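Local coordinates for ribokinase (Giardia lamblia, PDB 6WHJ), which probably catalyses the ATP- and magnesium-dependent phosphorylation of D-ribose at O-5, giving D-ribose 5-phosphate, at residues 145-149 with 150-154; 281-284 with 285-289; 298-301 with 302-305. All coordinates share one frame; numbering follows the deposited sequence.

Interaction 1: 145-149 with 150-154; sequences CEISP and DNTLL. With EDO (1,2-ethanediol), chain F.
Ser148 and Asn151 meet at the start of helix 149-165, where the serine hydroxyl caps the first turn: Asn151 N donates to Ser148 OG over 2.9 Å, with an N-H...O angle of 156°. A serine at the N-cap that accepts from the backbone NH three residues on is the classical N-cap bond. The carbonyl of the same serine is gripped twice by Thr152. Its backbone N approaches Ser148 O nearly end-on at 2.9 Å, and its hydroxyl OG1, also at 2.9 Å, comes from above the carbonyl plane, 41° out of it. Thr152 OG1 reaches this carbonyl because it lies anti to its own carbonyl carbon, beside the backbone N (chi1 -60°), which turns it back toward the preceding turn. A water joins the loop to the helix, accepting from Ser148 N and from Asn151 ND2. Beside these bonds Ile147 slants across Thr152, with CG1 3.2 Å from Thr152 OG1. One step upstream, O1 of a 1,2-ethanediol donates to OE2 of Glu146, predicted to bind substrate; the diol is also hydrogen-bonded to Asn16 and Asp18, while Glu146 OE1 is hydrogen-bonded to Ser14 OG and to the backbone N of Lys44. The capped turn comes just after strand 140-143, past Glu146 of the predicted ribose site, and Thr152 and Leu153 rest on helix 184-188.

Interaction 2: 281-284 with 285-289; sequences CVRL and MELAE
Arg283 and Glu286 form an i to i+3 salt bridge in a local, buried contact between successive turns near the C-terminal end of helix 272-287, where regular backbone bonding accompanies it. Four i+4 to i hydrogen bonds define the backbone: the first joins Met285 N to Cys281 O at 2.9 Å, and the last joins Ala288 N to Leu284 O at 3.2 Å. On one flank, Arg283 NH1 donates to Glu286 OE1 at 3.1 Å. The bond is bent, 136° at the hydrogen; it uses the anti lone pair of OE1, and the oxygen is tilted from the guanidinium plane. Arginine and glutamate cross at about a right angle, their planar groups 68° apart. Arg283 has CG anti to its backbone nitrogen and then bends at chi2 (59°), a fold that carries the guanidinium forward along the helix. There Leu287 CD2 lies over one face, off centre, 3.6 Å from Arg283 CZ. Glu286 runs beside Val282, its OE2 3.7 Å from Val282 CG1. Glu286 OE1 also forms a salt bridge with Arg331, which outranks Arg283 as its partner, and Arg283 NH2 pairs with Glu306 of helix 301-318, so the pair belongs to a small charge network. Cys281, Leu284 and Met285 instead pack against Leu140 of strand 140-143. The helix turns an apolar face to the sheet and its ion-paired flank toward helix 301-318. It belongs to the layer of helices on the central sheet of the PfkB carbohydrate kinase fold; its other end carries Asp274, the predicted catalytic base.

Interaction 3: 298-301 with 302-305; sequences LNDI and DTIA
Asp300 caps the first turn of helix 301-318 by accepting from Asp302 N at OD1, 2.9 Å away with an N-H...O angle of 158°. The donor stands well above the carboxylate plane, 61° out of it. With CG anti to the backbone N (chi1 180°), the carboxylate swings forward over the start of the helix, where the helix dipole would be expected to favour its negative charge. The carbonyl of the same residue is satisfied as well: Ile304 N donates to Asp300 O at 3.1 Å, within the carbonyl plane and nearly straight. Ala305 N follows to Ile301 O at 2.8 Å, a more bent bond. Asp300 OD1 and Asp302 OD1 stand 3.9 Å apart, their carboxylates steeply turned against each other, a closeness of like charges that may be eased by the salt bridge from Asp302 OD2 to Arg256. Thr303 OG1 lies 3.6 Å from Asp300 CB and also makes a weak hydrogen bond with Ala297 O. On the apolar side, Ile304 sends CD1 to within 3.5 Å of Leu298 O, bringing the first turn of the helix against the 3-10 segment 298-299. Leu298 and Ile304 then both meet Leu284 of helix 272-287, whereas Ile301 and Ile304 rest on Phe235 of strand 235-239, and Asp302 reaches strand 255-258 through Arg256.

Overall arrangement
The three contacts come in series along the chain and belong to one PfkB-type kinase fold. Interactions 2 and 3 are neighbours, with centres 11 Å apart, on the consecutive helices 272-287 and 301-318; Ala288 CB meets Leu298 CD2 at 3.8 Å, and Leu287 CD1 lies 3.5 Å from Thr303 O. Together they describe how the chain leaves one helix and enters the next. Interaction 1 stands apart, its centre 26 Å from that of interaction 2 and 28 Å from that of interaction 3. Strand 140-143 relates interactions 1 and 2: it leads into 145-149 and packs against helix 272-287. Interaction 1 borders the predicted substrate site at the start of helix 149-165, whereas interactions 2 and 3 lie where helices 272-287 and 301-318 pack on each other.

Interaction 1: 145-149 with 150-154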
loop_
_atom_site.group_PDB
_atom_site.type_symbol
_atom_site.label_atom_id
_atom_site.label_comp_id
_atom_site.label_asym_id
_atom_site.label_seq_id
_atom_site.Cartn_x
_atom_site.Cartn_y
_atom_site.Cartn_z
ATOM N N CYS B 145 0.789 16.954 11.521
ATOM C CA CYS B 145 1.700 17.214 10.410
ATOM C C CYS B 145 1.312 16.426 9.163
ATOM O O CYS B 145 2.182 16.026 8.384
ATOM C CB CYS B 145 3.136 16.880 10.806
ATOM S SG CYS B 145 3.819 17.906 12.123
ATOM N N GLU B 146 0.012 16.217 8.933
ATOM C CA GLU B 146 -0.446 15.444 7.785
ATOM C C GLU B 146 -1.279 16.273 6.809
ATOM O O GLU B 146 -2.060 15.708 6.038
ATOM C CB GLU B 146 -1.221 14.210 8.247
ATOM C CG GLU B 146 -0.355 13.117 8.859
ATOM C CD GLU B 146 -1.134 11.852 9.189
ATOM O OE1 GLU B 146 -2.385 11.908 9.207
ATOM O OE2 GLU B 146 -0.491 10.803 9.449
ATOM N N ILE B 147 -1.157 17.605 6.847
ATOM C CA ILE B 147 -1.621 18.454 5.751
ATOM C C ILE B 147 -0.397 19.180 5.196
ATOM O O ILE B 147 0.735 18.903 5.603
ATOM C CB ILE B 147 -2.728 19.442 6.181
ATOM C CG1 ILE B 147 -2.209 20.452 7.213
ATOM C CG2 ILE B 147 -3.954 18.682 6.721
ATOM C CD1 ILE B 147 -3.173 21.607 7.490
ATOM N N SER B 148 -0.603 20.114 4.278
ATOM C CA SER B 148 0.528 20.730 3.597
ATOM C C SER B 148 1.252 21.725 4.506
ATOM O O SER B 148 0.625 22.399 5.329
ATOM C CB SER B 148 0.067 21.448 2.337
ATOM O OG SER B 148 -0.081 22.841 2.579
ATOM N N PRO B 149 2.584 21.831 4.371
ATOM C CA PRO B 149 3.331 22.794 5.204
ATOM C C PRO B 149 2.857 24.229 5.054
ATOM O O PRO B 149 2.666 24.924 6.064
ATOM C CB PRO B 149 4.778 22.622 4.713
ATOM C CG PRO B 149 4.829 21.241 4.170
ATOM C CD PRO B 149 3.483 21.002 3.547
ATOM N N ASP B 150 2.633 24.686 3.818
ATOM C CA ASP B 150 2.232 26.072 3.602
ATOM C C ASP B 150 0.836 26.346 4.145
ATOM O O ASP B 150 0.577 27.435 4.676
ATOM C CB ASP B 150 2.263 26.400 2.110
ATOM C CG ASP B 150 3.671 26.482 1.553
ATOM O OD1 ASP B 150 4.635 26.547 2.346
ATOM O OD2 ASP B 150 3.805 26.514 0.308
ATOM N N ASN B 151 -0.065 25.369 4.043
ATOM C CA ASN B 151 -1.418 25.549 4.548
ATOM C C ASN B 151 -1.474 25.466 6.064
ATOM O O ASN B 151 -2.331 26.106 6.683
ATOM C CB ASN B 151 -2.344 24.516 3.916
ATOM C CG ASN B 151 -2.534 24.754 2.435
ATOM O OD1 ASN B 151 -2.400 25.883 1.962
ATOM N ND2 ASN B 151 -2.838 23.698 1.691
ATOM N N THR B 152 -0.588 24.680 6.675
ATOM C CA THR B 152 -0.462 24.710 8.129
ATOM C C THR B 152 -0.116 26.114 8.609
ATOM O O THR B 152 -0.688 26.602 9.590
ATOM C CB THR B 152 0.598 23.714 8.579
ATOM O OG1 THR B 152 0.213 22.395 8.171
ATOM C CG2 THR B 152 0.731 23.730 10.088
ATOM N N LEU B 153 0.810 26.789 7.914
ATOM C CA LEU B 153 1.194 28.137 8.319
ATOM C C LEU B 153 0.050 29.123 8.113
ATOM O O LEU B 153 -0.059 30.115 8.851
ATOM C CB LEU B 153 2.450 28.584 7.562
ATOM C CG LEU B 153 3.703 27.772 7.898
ATOM C CD1 LEU B 153 4.947 28.366 7.290
ATOM C CD2 LEU B 153 3.863 27.592 9.417
ATOM N N LEU B 154 -0.800 28.884 7.115
ATOM C CA LEU B 154 -1.998 29.705 6.998
ATOM C C LEU B 154 -2.936 29.460 8.175
ATOM O O LEU B 154 -3.491 30.415 8.734
ATOM C CB LEU B 154 -2.713 29.450 5.669
ATOM C CG LEU B 154 -2.009 29.838 4.362
ATOM C CD1 LEU B 154 -2.849 29.432 3.164
ATOM C CD2 LEU B 154 -1.689 31.316 4.328
HETATM C C1 EDO F . -1.629 7.861 10.235
HETATM O O1 EDO F . -0.511 8.320 9.462
HETATM C C2 EDO F . -2.521 6.961 9.381
HETATM O O2 EDO F . -2.669 7.563 8.089
HETATM O O HOH W 1 -3.371 21.179 3.255
#

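Interaction 2: 281-284 with 285-289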
loop_
_atom_site.group_PDB
_atom_site.type_symbol
_atom_site.label_atom_id
_atom_site.label_comp_id
_atom_site.label_asym_id
_atom_site.label_seq_id
_atom_site.Cartn_x
_atom_site.Cartn_y
_atom_site.Cartn_z
ATOM N N CYS B 281 -6.898 15.947 25.334
ATOM C CA CYS B 281 -7.636 17.164 25.018
ATOM C C CYS B 281 -9.014 17.167 25.666
ATOM O O CYS B 281 -9.474 18.213 26.141
ATOM C CB CYS B 281 -7.753 17.333 23.505
ATOM S SG CYS B 281 -6.186 17.760 22.726
ATOM N N VAL B 282 -9.695 16.018 25.686
ATOM C CA VAL B 282 -11.011 15.958 26.322
ATOM C C VAL B 282 -10.909 16.361 27.787
ATOM O O VAL B 282 -11.626 17.254 28.251
ATOM C CB VAL B 282 -11.635 14.559 26.157
ATOM C CG1 VAL B 282 -12.796 14.376 27.122
ATOM C CG2 VAL B 282 -12.111 14.377 24.731
ATOM N N ARG B 283 -9.996 15.723 28.531
ATOM C CA ARG B 283 -9.841 16.026 29.953
ATOM C C ARG B 283 -9.293 17.427 30.180
ATOM O O ARG B 283 -9.666 18.082 31.159
ATOM C CB ARG B 283 -8.923 15.007 30.618
ATOM C CG ARG B 283 -9.029 14.972 32.130
ATOM C CD ARG B 283 -10.436 14.650 32.578
ATOM N NE ARG B 283 -10.567 14.788 34.024
ATOM C CZ ARG B 283 -11.483 15.533 34.635
ATOM N NH1 ARG B 283 -12.387 16.203 33.930
ATOM N NH2 ARG B 283 -11.503 15.583 35.960
ATOM N N LEU B 284 -8.410 17.899 29.300
ATOM C CA LEU B 284 -7.905 19.259 29.414
ATOM C C LEU B 284 -9.041 20.257 29.280
ATOM O O LEU B 284 -9.178 21.178 30.094
ATOM C CB LEU B 284 -6.837 19.500 28.355
ATOM C CG LEU B 284 -5.889 20.678 28.520
ATOM C CD1 LEU B 284 -5.274 20.644 29.900
ATOM C CD2 LEU B 284 -4.804 20.586 27.458
ATOM N N MET B 285 -9.891 20.060 28.272
ATOM C CA MET B 285 -11.029 20.944 28.057
ATOM C C MET B 285 -12.002 20.896 29.228
ATOM O O MET B 285 -12.599 21.919 29.581
ATOM C CB MET B 285 -11.736 20.567 26.751
ATOM C CG MET B 285 -12.926 21.444 26.389
ATOM S SD MET B 285 -14.476 20.797 27.070
ATOM C CE MET B 285 -14.503 19.179 26.308
ATOM N N GLU B 286 -12.161 19.728 29.854
ATOM C CA GLU B 286 -13.100 19.616 30.966
ATOM C C GLU B 286 -12.565 20.302 32.213
ATOM O O GLU B 286 -13.320 20.962 32.935
ATOM C CB GLU B 286 -13.407 18.149 31.255
ATOM C CG GLU B 286 -14.337 17.514 30.246
ATOM C CD GLU B 286 -14.460 16.008 30.418
ATOM O OE1 GLU B 286 -13.802 15.452 31.327
ATOM O OE2 GLU B 286 -15.240 15.389 29.654
ATOM N N LEU B 287 -11.261 20.174 32.474
ATOM C CA LEU B 287 -10.683 20.814 33.651
ATOM C C LEU B 287 -10.736 22.335 33.552
ATOM O O LEU B 287 -10.760 23.019 34.582
ATOM C CB LEU B 287 -9.243 20.337 33.848
ATOM C CG LEU B 287 -9.080 18.862 34.227
ATOM C CD1 LEU B 287 -7.623 18.442 34.165
ATOM C CD2 LEU B 287 -9.685 18.552 35.598
ATOM N N ALA B 288 -10.759 22.875 32.331
ATOM C CA ALA B 288 -10.891 24.310 32.125
ATOM C C ALA B 288 -12.285 24.827 32.439
ATOM O O ALA B 288 -12.453 26.040 32.588
ATOM C CB ALA B 288 -10.514 24.665 30.688
ATOM N N GLU B 289 -13.277 23.946 32.568
ATOM C CA GLU B 289 -14.632 24.339 32.941
ATOM C C GLU B 289 -14.945 24.102 34.406
ATOM O O GLU B 289 -15.747 24.840 34.989
ATOM C CB GLU B 289 -15.669 23.541 32.150
ATOM C CG GLU B 289 -15.914 23.934 30.742
ATOM C CD GLU B 289 -16.897 22.985 30.109
ATOM O OE1 GLU B 289 -17.058 21.867 30.639
ATOM O OE2 GLU B 289 -17.544 23.366 29.119
#

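Interaction 3: 298-301 with 302-305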
loop_
_atom_site.group_PDB
_atom_site.type_symbol
_atom_site.label_atom_id
_atom_site.label_comp_id
_atom_site.label_asym_id
_atom_site.label_seq_id
_atom_site.Cartn_x
_atom_site.Cartn_y
_atom_site.Cartn_z
ATOM N N LEU B 298 -5.433 25.966 32.793
ATOM C CA LEU B 298 -4.581 25.293 31.822
ATOM C C LEU B 298 -3.149 25.809 31.853
ATOM O O LEU B 298 -2.325 25.338 31.059
ATOM C CB LEU B 298 -5.160 25.434 30.416
ATOM C CG LEU B 298 -6.613 24.964 30.265
ATOM C CD1 LEU B 298 -7.072 25.042 28.818
ATOM C CD2 LEU B 298 -6.838 23.585 30.838
ATOM N N ASN B 299 -2.839 26.765 32.726
ATOM C CA ASN B 299 -1.479 27.246 32.931
ATOM C C ASN B 299 -0.788 26.570 34.114
ATOM O O ASN B 299 0.372 26.880 34.391
ATOM C CB ASN B 299 -1.482 28.758 33.153
ATOM C CG ASN B 299 -1.972 29.534 31.943
ATOM O OD1 ASN B 299 -1.963 29.040 30.811
ATOM N ND2 ASN B 299 -2.420 30.764 32.186
ATOM N N ASP B 300 -1.486 25.680 34.826
ATOM C CA ASP B 300 -0.981 24.970 35.996
ATOM C C ASP B 300 -0.475 23.590 35.585
ATOM O O ASP B 300 -1.182 22.846 34.898
ATOM C CB ASP B 300 -2.084 24.842 37.052
ATOM C CG ASP B 300 -1.632 24.098 38.319
ATOM O OD1 ASP B 300 -0.475 23.626 38.390
ATOM O OD2 ASP B 300 -2.459 23.961 39.253
ATOM N N ILE B 301 0.748 23.250 36.010
ATOM C CA ILE B 301 1.342 21.992 35.560
ATOM C C ILE B 301 0.616 20.802 36.172
ATOM O O ILE B 301 0.573 19.725 35.573
ATOM C CB ILE B 301 2.848 21.938 35.862
ATOM C CG1 ILE B 301 3.495 20.814 35.052
ATOM C CG2 ILE B 301 3.086 21.693 37.337
ATOM C CD1 ILE B 301 4.974 20.669 35.271
ATOM N N ASP B 302 0.010 20.966 37.347
ATOM C CA ASP B 302 -0.725 19.842 37.917
ATOM C C ASP B 302 -2.037 19.591 37.175
ATOM O O ASP B 302 -2.460 18.432 37.051
ATOM C CB ASP B 302 -0.960 20.065 39.410
ATOM C CG ASP B 302 0.318 19.945 40.210
ATOM O OD1 ASP B 302 0.654 20.883 40.971
ATOM O OD2 ASP B 302 1.011 18.913 40.047
ATOM N N THR B 303 -2.679 20.653 36.663
ATOM C CA THR B 303 -3.847 20.473 35.806
ATOM C C THR B 303 -3.468 19.734 34.534
ATOM O O THR B 303 -4.194 18.841 34.087
ATOM C CB THR B 303 -4.480 21.824 35.465
ATOM O OG1 THR B 303 -4.859 22.511 36.670
ATOM C CG2 THR B 303 -5.714 21.625 34.585
ATOM N N ILE B 304 -2.332 20.104 33.933
ATOM C CA ILE B 304 -1.824 19.388 32.768
ATOM C C ILE B 304 -1.543 17.941 33.131
ATOM O O ILE B 304 -1.795 17.023 32.339
ATOM C CB ILE B 304 -0.566 20.088 32.214
ATOM C CG1 ILE B 304 -0.842 21.579 32.003
ATOM C CG2 ILE B 304 -0.067 19.406 30.938
ATOM C CD1 ILE B 304 -1.952 21.865 31.010
ATOM N N ALA B 305 -1.019 17.714 34.340
ATOM C CA ALA B 305 -0.723 16.351 34.770
ATOM C C ALA B 305 -1.996 15.530 34.934
ATOM O O ALA B 305 -2.035 14.362 34.533
ATOM C CB ALA B 305 0.073 16.364 36.072
#